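Local coordinates for cryptochrome DASH, chloroplastic/mitochondrial (PDB 2J4D), which repairs cyclobutane pyrimidine dimers in single-stranded DNA as a FAD-containing photolyase with a folate light antenna, and may also act as a photoreceptor, at residues T145-V150 and C339-F344; M411-F416 and G430-G435; L171-G174 and H179-D182. One frame throughout, in Å; residues are numbered along the deposited sequence.

Interaction 1 (T145-V150 and C339-F344). With MHF (5,10-methenyl-6,7,8-trihydrofolic acid), chain D.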
# COMPACT_ATOMS: atom_id res chain seq x y z
N THR A 145 8.04 10.07 -3.21
CA THR A 145 9.37 9.80 -3.74
C THR A 145 9.56 9.53 -5.23
O THR A 145 10.61 9.86 -5.78
CB THR A 145 10.03 8.62 -2.99
OG1 THR A 145 9.22 7.45 -3.15
CG2 THR A 145 10.16 8.93 -1.50
N CYS A 146 8.58 8.93 -5.89
CA CYS A 146 8.76 8.60 -7.31
C CYS A 146 8.41 9.68 -8.31
O CYS A 146 7.65 10.61 -8.02
CB CYS A 146 7.99 7.31 -7.63
SG CYS A 146 8.58 5.91 -6.63
N SER A 147 9.00 9.55 -9.50
CA SER A 147 8.83 10.47 -10.62
C SER A 147 7.47 11.15 -10.80
O SER A 147 7.37 12.38 -10.81
CB SER A 147 9.19 9.75 -11.93
OG SER A 147 8.79 10.50 -13.06
N GLU A 148 6.42 10.34 -10.97
CA GLU A 148 5.09 10.89 -11.19
C GLU A 148 4.59 11.78 -10.06
O GLU A 148 4.09 12.88 -10.31
CB GLU A 148 4.10 9.74 -11.43
CG GLU A 148 4.28 9.08 -12.80
CD GLU A 148 3.44 7.83 -12.97
OE1 GLU A 148 2.62 7.50 -12.08
OE2 GLU A 148 3.61 7.17 -14.01
N GLU A 149 4.75 11.31 -8.83
CA GLU A 149 4.29 12.07 -7.67
C GLU A 149 5.11 13.34 -7.44
O GLU A 149 4.57 14.38 -7.07
CB GLU A 149 4.31 11.19 -6.42
CG GLU A 149 3.23 10.11 -6.42
CD GLU A 149 3.68 8.80 -7.05
OE1 GLU A 149 4.60 8.79 -7.90
OE2 GLU A 149 3.11 7.75 -6.70
N VAL A 150 6.42 13.28 -7.67
CA VAL A 150 7.24 14.47 -7.46
C VAL A 150 7.00 15.48 -8.57
O VAL A 150 7.19 16.69 -8.39
CB VAL A 150 8.74 14.12 -7.34
CG1 VAL A 150 8.95 13.26 -6.07
CG2 VAL A 150 9.21 13.38 -8.57
N CYS A 339 17.42 5.05 -6.28
CA CYS A 339 17.35 4.52 -7.65
C CYS A 339 16.72 5.43 -8.69
O CYS A 339 17.04 5.33 -9.87
CB CYS A 339 16.58 3.20 -7.66
SG CYS A 339 17.34 1.85 -6.72
N GLY A 340 15.81 6.30 -8.26
CA GLY A 340 15.16 7.15 -9.23
C GLY A 340 14.45 6.27 -10.24
O GLY A 340 13.97 5.18 -9.90
N ASN A 341 14.40 6.72 -11.49
CA ASN A 341 13.70 5.96 -12.52
C ASN A 341 14.35 4.66 -12.96
O ASN A 341 13.77 3.93 -13.77
CB ASN A 341 13.43 6.86 -13.72
CG ASN A 341 12.56 8.05 -13.36
OD1 ASN A 341 11.65 7.93 -12.54
ND2 ASN A 341 12.83 9.19 -13.97
N SER A 342 15.53 4.33 -12.44
CA SER A 342 16.13 3.04 -12.83
C SER A 342 15.26 1.93 -12.21
O SER A 342 15.35 0.75 -12.59
CB SER A 342 17.58 2.94 -12.33
OG SER A 342 17.64 2.87 -10.92
N LEU A 343 14.42 2.33 -11.27
CA LEU A 343 13.51 1.40 -10.61
C LEU A 343 12.48 0.87 -11.60
O LEU A 343 11.91 -0.21 -11.41
CB LEU A 343 12.77 2.13 -9.47
CG LEU A 343 11.67 1.39 -8.70
CD1 LEU A 343 12.22 0.15 -7.99
CD2 LEU A 343 11.07 2.35 -7.68
N PHE A 344 12.24 1.62 -12.67
CA PHE A 344 11.25 1.23 -13.66
C PHE A 344 11.81 0.75 -15.00
O PHE A 344 11.07 0.29 -15.86
CB PHE A 344 10.32 2.41 -13.92
CG PHE A 344 9.80 3.06 -12.66
CD1 PHE A 344 8.93 2.37 -11.81
CD2 PHE A 344 10.17 4.36 -12.33
CE1 PHE A 344 8.43 2.98 -10.65
CE2 PHE A 344 9.68 4.98 -11.17
CZ PHE A 344 8.80 4.30 -10.33
N1 MHF D . 3.58 4.55 -10.11
C2 MHF D . 3.73 5.61 -9.25
NA2 MHF D . 2.93 5.69 -8.15
N3 MHF D . 4.64 6.57 -9.47
C4 MHF D . 5.45 6.55 -10.58
O4 MHF D . 6.27 7.45 -10.77
C4A MHF D . 5.31 5.47 -11.50
N5 MHF D . 6.06 5.37 -12.70
C6 MHF D . 5.66 4.44 -13.81
C7 MHF D . 5.31 3.08 -13.15
N8 MHF D . 4.24 3.38 -12.14
C8A MHF D . 4.37 4.46 -11.25
C9 MHF D . 6.85 4.41 -14.81
N10 MHF D . 7.88 5.21 -14.11
C11 MHF D . 7.16 6.16 -13.26
C12 MHF D . 10.77 7.18 -16.61
C13 MHF D . 10.49 5.78 -16.74
C14 MHF D . 9.54 5.16 -15.94
C15 MHF D . 8.81 5.91 -14.98
C16 MHF D . 9.07 7.33 -14.86
C17 MHF D . 10.04 7.95 -15.67
C MHF D . 11.84 7.78 -17.45
O MHF D . 12.46 7.07 -18.23
N MHF D . 12.15 9.09 -17.35
CA MHF D . 13.23 9.65 -18.17
CB MHF D . 12.98 11.14 -18.43
CG MHF D . 11.70 11.43 -19.16
CD MHF D . 11.62 10.72 -20.50
OE1 MHF D . 12.38 11.11 -21.41
OE2 MHF D . 10.82 9.77 -20.63
CT MHF D . 14.57 9.48 -17.45
O1 MHF D . 14.57 9.19 -16.24
O2 MHF D . 15.62 9.65 -18.11
O HOH W 1 11.23 7.87 -9.67

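Interaction 2 (M411-F416 and G430-G435). With FAD (flavin-adenine dinucleotide), chain C.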
# COMPACT_ATOMS: atom_id res chain seq x y z
N MET A 411 5.98 -6.24 -17.43
CA MET A 411 4.62 -6.60 -17.80
C MET A 411 3.96 -7.11 -16.52
O MET A 411 2.80 -6.79 -16.25
CB MET A 411 4.62 -7.70 -18.87
CG MET A 411 5.10 -7.23 -20.21
SD MET A 411 4.97 -8.52 -21.45
CE MET A 411 3.38 -8.14 -22.15
N GLY A 412 4.71 -7.89 -15.75
CA GLY A 412 4.18 -8.41 -14.50
C GLY A 412 4.02 -7.30 -13.47
O GLY A 412 3.03 -7.26 -12.73
N ALA A 413 4.99 -6.40 -13.42
CA ALA A 413 4.94 -5.29 -12.46
C ALA A 413 3.77 -4.35 -12.72
O ALA A 413 3.12 -3.88 -11.78
CB ALA A 413 6.27 -4.51 -12.48
N GLU A 414 3.48 -4.08 -14.00
CA GLU A 414 2.37 -3.19 -14.34
C GLU A 414 1.02 -3.85 -14.08
O GLU A 414 0.04 -3.16 -13.75
CB GLU A 414 2.47 -2.71 -15.80
CG GLU A 414 3.51 -1.58 -15.96
CD GLU A 414 3.47 -0.87 -17.31
OE1 GLU A 414 2.53 -1.09 -18.10
OE2 GLU A 414 4.39 -0.07 -17.57
N TRP A 415 0.96 -5.17 -14.23
CA TRP A 415 -0.29 -5.87 -13.97
C TRP A 415 -0.56 -5.84 -12.47
O TRP A 415 -1.70 -5.70 -12.03
CB TRP A 415 -0.24 -7.32 -14.47
CG TRP A 415 -1.57 -8.01 -14.27
CD1 TRP A 415 -1.81 -9.12 -13.51
CD2 TRP A 415 -2.84 -7.61 -14.80
NE1 TRP A 415 -3.15 -9.43 -13.53
CE2 TRP A 415 -3.81 -8.52 -14.31
CE3 TRP A 415 -3.25 -6.56 -15.63
CZ2 TRP A 415 -5.17 -8.42 -14.64
CZ3 TRP A 415 -4.61 -6.46 -15.95
CH2 TRP A 415 -5.55 -7.38 -15.45
N PHE A 416 0.50 -5.96 -11.67
CA PHE A 416 0.36 -5.89 -10.22
C PHE A 416 -0.08 -4.45 -9.90
O PHE A 416 -0.93 -4.22 -9.03
CB PHE A 416 1.69 -6.20 -9.52
CG PHE A 416 1.86 -7.65 -9.13
CD1 PHE A 416 1.37 -8.68 -9.93
CD2 PHE A 416 2.57 -7.98 -7.97
CE1 PHE A 416 1.59 -10.02 -9.58
CE2 PHE A 416 2.80 -9.31 -7.61
CZ PHE A 416 2.30 -10.34 -8.43
N GLY A 430 10.13 -2.31 -6.44
CA GLY A 430 11.29 -2.70 -5.67
C GLY A 430 11.36 -4.22 -5.61
O GLY A 430 12.36 -4.83 -5.97
N ASN A 431 10.27 -4.84 -5.16
CA ASN A 431 10.24 -6.29 -5.06
C ASN A 431 10.35 -6.95 -6.44
O ASN A 431 10.97 -8.01 -6.56
CB ASN A 431 8.97 -6.74 -4.34
CG ASN A 431 9.10 -6.68 -2.83
OD1 ASN A 431 9.74 -7.53 -2.21
ND2 ASN A 431 8.50 -5.66 -2.22
N TRP A 432 9.76 -6.35 -7.47
CA TRP A 432 9.86 -6.93 -8.81
C TRP A 432 11.31 -6.91 -9.32
O TRP A 432 11.75 -7.90 -9.91
CB TRP A 432 8.95 -6.21 -9.82
CG TRP A 432 7.57 -6.81 -9.90
CD1 TRP A 432 6.45 -6.41 -9.21
CD2 TRP A 432 7.18 -7.96 -10.66
NE1 TRP A 432 5.40 -7.25 -9.49
CE2 TRP A 432 5.81 -8.21 -10.38
CE3 TRP A 432 7.85 -8.81 -11.55
CZ2 TRP A 432 5.11 -9.27 -10.96
CZ3 TRP A 432 7.15 -9.87 -12.13
CH2 TRP A 432 5.79 -10.09 -11.83
N THR A 433 12.04 -5.82 -9.10
CA THR A 433 13.43 -5.78 -9.58
C THR A 433 14.22 -6.87 -8.89
O THR A 433 15.07 -7.52 -9.52
CB THR A 433 14.11 -4.42 -9.31
OG1 THR A 433 14.16 -4.16 -7.90
CG2 THR A 433 13.37 -3.30 -10.00
N TYR A 434 13.96 -7.08 -7.60
CA TYR A 434 14.63 -8.12 -6.84
C TYR A 434 14.32 -9.49 -7.46
O TYR A 434 15.22 -10.23 -7.83
CB TYR A 434 14.16 -8.10 -5.38
CG TYR A 434 15.08 -7.33 -4.47
CD1 TYR A 434 15.51 -6.04 -4.80
CD2 TYR A 434 15.54 -7.88 -3.27
CE1 TYR A 434 16.36 -5.33 -3.97
CE2 TYR A 434 16.39 -7.18 -2.43
CZ TYR A 434 16.80 -5.90 -2.78
OH TYR A 434 17.64 -5.19 -1.96
N GLY A 435 13.03 -9.80 -7.56
CA GLY A 435 12.61 -11.07 -8.13
C GLY A 435 13.10 -11.30 -9.55
O GLY A 435 13.39 -12.43 -9.95
PA FAD C . 2.97 -9.12 6.35
O1A FAD C . 1.94 -9.11 7.40
O2A FAD C . 3.83 -10.32 6.17
O5B FAD C . 3.96 -7.87 6.53
C5B FAD C . 3.56 -6.72 7.31
C4B FAD C . 3.86 -5.46 6.49
O4B FAD C . 5.25 -5.43 6.19
C3B FAD C . 3.15 -5.38 5.14
O3B FAD C . 1.81 -4.95 5.24
C2B FAD C . 4.06 -4.45 4.39
O2B FAD C . 3.78 -3.08 4.55
C1B FAD C . 5.46 -4.86 4.89
N9A FAD C . 6.17 -5.84 4.05
C8A FAD C . 6.24 -7.21 4.23
N7A FAD C . 6.97 -7.81 3.30
C5A FAD C . 7.41 -6.79 2.48
C6A FAD C . 8.21 -6.78 1.32
N6A FAD C . 8.76 -7.86 0.78
N1A FAD C . 8.45 -5.55 0.72
C2A FAD C . 7.91 -4.41 1.25
N3A FAD C . 7.13 -4.35 2.36
C4A FAD C . 6.90 -5.56 2.93
N1 FAD C . 3.87 -4.73 -0.85
C2 FAD C . 3.18 -3.54 -0.89
O2 FAD C . 2.89 -2.94 0.13
N3 FAD C . 2.81 -3.03 -2.15
C4 FAD C . 3.10 -3.65 -3.36
O4 FAD C . 2.74 -3.15 -4.44
C4X FAD C . 3.81 -4.87 -3.31
N5 FAD C . 4.14 -5.57 -4.48
C5X FAD C . 4.95 -6.71 -4.43
C6 FAD C . 5.38 -7.34 -5.61
C7 FAD C . 6.19 -8.50 -5.59
C7M FAD C . 6.62 -9.12 -6.90
C8 FAD C . 6.57 -9.05 -4.31
C8M FAD C . 7.44 -10.29 -4.20
C9 FAD C . 6.15 -8.43 -3.12
C9A FAD C . 5.33 -7.26 -3.15
N10 FAD C . 4.88 -6.61 -1.96
C10 FAD C . 4.18 -5.38 -2.03
C1' FAD C . 5.47 -6.99 -0.63
C2' FAD C . 4.71 -8.05 0.19
O2' FAD C . 4.45 -9.18 -0.62
C3' FAD C . 3.39 -7.47 0.70
O3' FAD C . 3.63 -6.27 1.47
C4' FAD C . 2.59 -8.40 1.62
O4' FAD C . 2.22 -9.59 0.92
C5' FAD C . 1.35 -7.67 2.10
O5' FAD C . 0.60 -8.52 2.98
P FAD C . 0.68 -8.51 4.56
O1P FAD C . 0.29 -7.15 4.96
O2P FAD C . -0.18 -9.60 5.09
O3P FAD C . 2.16 -8.92 4.97

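Interaction 3 (L171-G174 and H179-D182)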
# COMPACT_ATOMS: atom_id res chain seq x y z
N LEU A 171 6.07 20.39 2.09
CA LEU A 171 6.03 18.92 2.01
C LEU A 171 6.67 18.33 3.26
O LEU A 171 7.79 18.67 3.62
CB LEU A 171 6.75 18.45 0.73
CG LEU A 171 6.09 19.00 -0.55
CD1 LEU A 171 6.96 18.75 -1.76
CD2 LEU A 171 4.72 18.36 -0.72
N ILE A 172 5.95 17.42 3.91
CA ILE A 172 6.42 16.81 5.14
C ILE A 172 6.77 15.34 4.96
O ILE A 172 6.01 14.59 4.36
CB ILE A 172 5.31 16.90 6.22
CG1 ILE A 172 4.76 18.33 6.28
CG2 ILE A 172 5.84 16.43 7.56
CD1 ILE A 172 5.81 19.38 6.56
N TRP A 173 7.93 14.93 5.47
CA TRP A 173 8.28 13.52 5.34
C TRP A 173 7.38 12.69 6.26
O TRP A 173 7.13 13.07 7.40
CB TRP A 173 9.74 13.25 5.71
CG TRP A 173 10.07 11.81 5.51
CD1 TRP A 173 10.01 10.80 6.44
CD2 TRP A 173 10.37 11.18 4.26
NE1 TRP A 173 10.25 9.58 5.84
CE2 TRP A 173 10.47 9.79 4.50
CE3 TRP A 173 10.56 11.66 2.96
CZ2 TRP A 173 10.74 8.88 3.49
CZ3 TRP A 173 10.83 10.75 1.94
CH2 TRP A 173 10.92 9.37 2.22
N GLY A 174 6.91 11.56 5.75
CA GLY A 174 6.07 10.68 6.55
C GLY A 174 6.19 9.29 5.97
O GLY A 174 7.21 8.95 5.39
N HIS A 179 12.37 7.51 10.43
CA HIS A 179 12.31 8.79 9.73
C HIS A 179 13.56 9.04 8.87
O HIS A 179 14.67 8.75 9.29
CB HIS A 179 12.13 9.92 10.74
CG HIS A 179 11.65 11.21 10.14
ND1 HIS A 179 12.44 11.98 9.31
CD2 HIS A 179 10.47 11.85 10.25
CE1 HIS A 179 11.76 13.05 8.94
NE2 HIS A 179 10.56 13.00 9.50
N LYS A 180 13.36 9.59 7.68
CA LYS A 180 14.48 9.86 6.78
C LYS A 180 15.57 10.72 7.43
O LYS A 180 16.76 10.46 7.24
CB LYS A 180 13.97 10.54 5.50
CG LYS A 180 15.02 10.68 4.40
CD LYS A 180 14.38 11.16 3.09
CE LYS A 180 14.49 12.66 2.91
NZ LYS A 180 15.89 13.07 2.57
N ASP A 181 15.17 11.73 8.19
CA ASP A 181 16.11 12.63 8.84
C ASP A 181 16.92 11.98 9.97
O ASP A 181 17.97 12.52 10.37
CB ASP A 181 15.39 13.85 9.41
CG ASP A 181 14.75 14.70 8.34
OD1 ASP A 181 15.16 14.58 7.17
OD2 ASP A 181 13.85 15.50 8.67
N ASP A 182 16.46 10.84 10.48
CA ASP A 182 17.14 10.16 11.58
C ASP A 182 18.09 9.05 11.14
O ASP A 182 18.78 8.48 11.98
CB ASP A 182 16.13 9.53 12.55
CG ASP A 182 15.19 10.54 13.19
OD1 ASP A 182 15.56 11.73 13.31
OD2 ASP A 182 14.08 10.14 13.60
O HOH W 2 8.69 14.98 9.07

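Interaction 1 (T145-V150 and C339-F344)
Ser-147 and Asn-341 lie opposite in register, CA atoms 6.9 Å apart, where the N-terminal end of helix 147-161 meets the short 3-10 turn 341-343. No direct hydrogen bond joins the segments; a water takes the N-H of Ser-147 and donates to Asn-341 OD1, which also lies against Ser-147 CB. Asn-341 ND2 gives a nearly straight bond of 2.9 Å to O1, a glutamate-tail carboxylate oxygen of the folate MHF. Cys-146 SG meets the edge of the Phe-344 ring, 4.0 Å from CZ, a sulfur-aromatic contact. With CG anti to its carbonyl carbon (chi1 -48°), Phe-344 turns one ring face to the folate, and MHF N10 sits above the rim on the CD2 side. The pterin is gripped from the helix: the N-H of Glu-148 reaches MHF O4 at 2.9 Å, and MHF NA2 donates to Glu-149 OE2, modelled too close for the length to mean much. Glu-148 lays its carboxylate against the pterin while OE1 forms a salt bridge with Lys-89. The antenna lies between the alpha/beta part and the FAD-binding part, with Pro-425, Cys-426 and Tyr-429 of helix 425-436 and Ser-336 of helix 317-339 packed behind Cys-146, Leu-343 and Phe-344.

Interaction 2 (M411-F416 and G430-G435)
In the FAD-binding domain, a nearly antiparallel helix pair packs Trp-432 against Gly-412, Ala-413 and Phe-416, the two short segments running at 153° with axes 10.1 Å apart. The indole is sandwiched. One face lies on the backbone of helix 409-419, where Ala-413 CA stands 3.6 Å above the centroid of the five-membered ring as a CH-pi contact and Gly-412 C approaches Trp-432 CZ2 to 3.4 Å. Glycine allows this closeness, because a CB at 412 would run into the six-membered ring. Over the opposite face comes the flavin methyl C7M, offset toward the rim on the NE1 side. The indole edge in turn points at the face of Phe-416, a T-shaped pair with planes at 80° and Trp-432 CZ2 over the middle of the phenyl ring. Phe-416, which Trp-366 and Asn-428 also touch, presents its own edge to the flavin at C6, so both aromatic residues line the dimethylbenzene side of the isoalloxazine. One residue earlier on helix 425-436, Asn-431 reads the adenine with both ends of its amide: OD1 accepts from FAD N6A at 3.2 Å, and ND2, also bonded to Ser-427 O, donates to FAD N1A at 2.9 Å, almost straight at 171°.

Interaction 3 (L171-G174 and H179-D182)
Aromatic and CH-pi contacts carry this pairing of Trp-173 with His-179 and Lys-180. The indole turns an edge to the imidazole face, with Trp-173 CD1 over the centre of the His-179 ring, 3.8 Å from CE1, and the planes inclined at 58°. Lys-180 covers an indole face: its CB lies 3.7 Å above the centroid of the five-membered ring, and CD continues over the six-membered ring near CZ3. The chain then bends at chi3 (96°), and NZ stands 6.0 Å from the six-membered centroid of Trp-173, at most a weak cation-pi attraction. Among polar contacts, His-179 ND1 accepts the N-H of Asp-181 in the plane of the imidazole at 3.0 Å, which fixes the ring's rotation. On its other side NE2 meets a water that donates to Trp-173 O, while Trp-173 NE1 is bonded to Thr-176 OG1 in the intervening loop. A leucine in place of Trp-173 would probably leave one face of His-179 and the Lys-180 methylenes without their aromatic partner and Thr-176 without the indole N-H. The chain doubles back here after strand 168-172, setting Trp-173 against Arg-333 and Ile-337 of helix 317-339 beside an outermost strand of the parallel Rossmann-like alpha/beta sheet.

In the fold
From the N terminus, the alpha/beta part supplies 145-150 at the start of helix 147-161, and the chain then runs along strand 168-172 into interaction 3, which closes a short loop of four residues. That loop is nested inside the longer one closed by interaction 1, whose second segment starts as helix 317-339 ends. Interaction 2 comes after both, pairing neighbouring helices 409-419 and 425-436. Direct touches link interaction 1 to each of the others: Thr-145 CG2 packs on Trp-173 CH2 at 3.8 Å, and Leu-343 CD1 on Gly-430 N at 3.6 Å. Interactions 2 and 3 stay about 14 Å apart at their nearest atoms, with interaction 1 between them, joining the alpha/beta and FAD-binding parts.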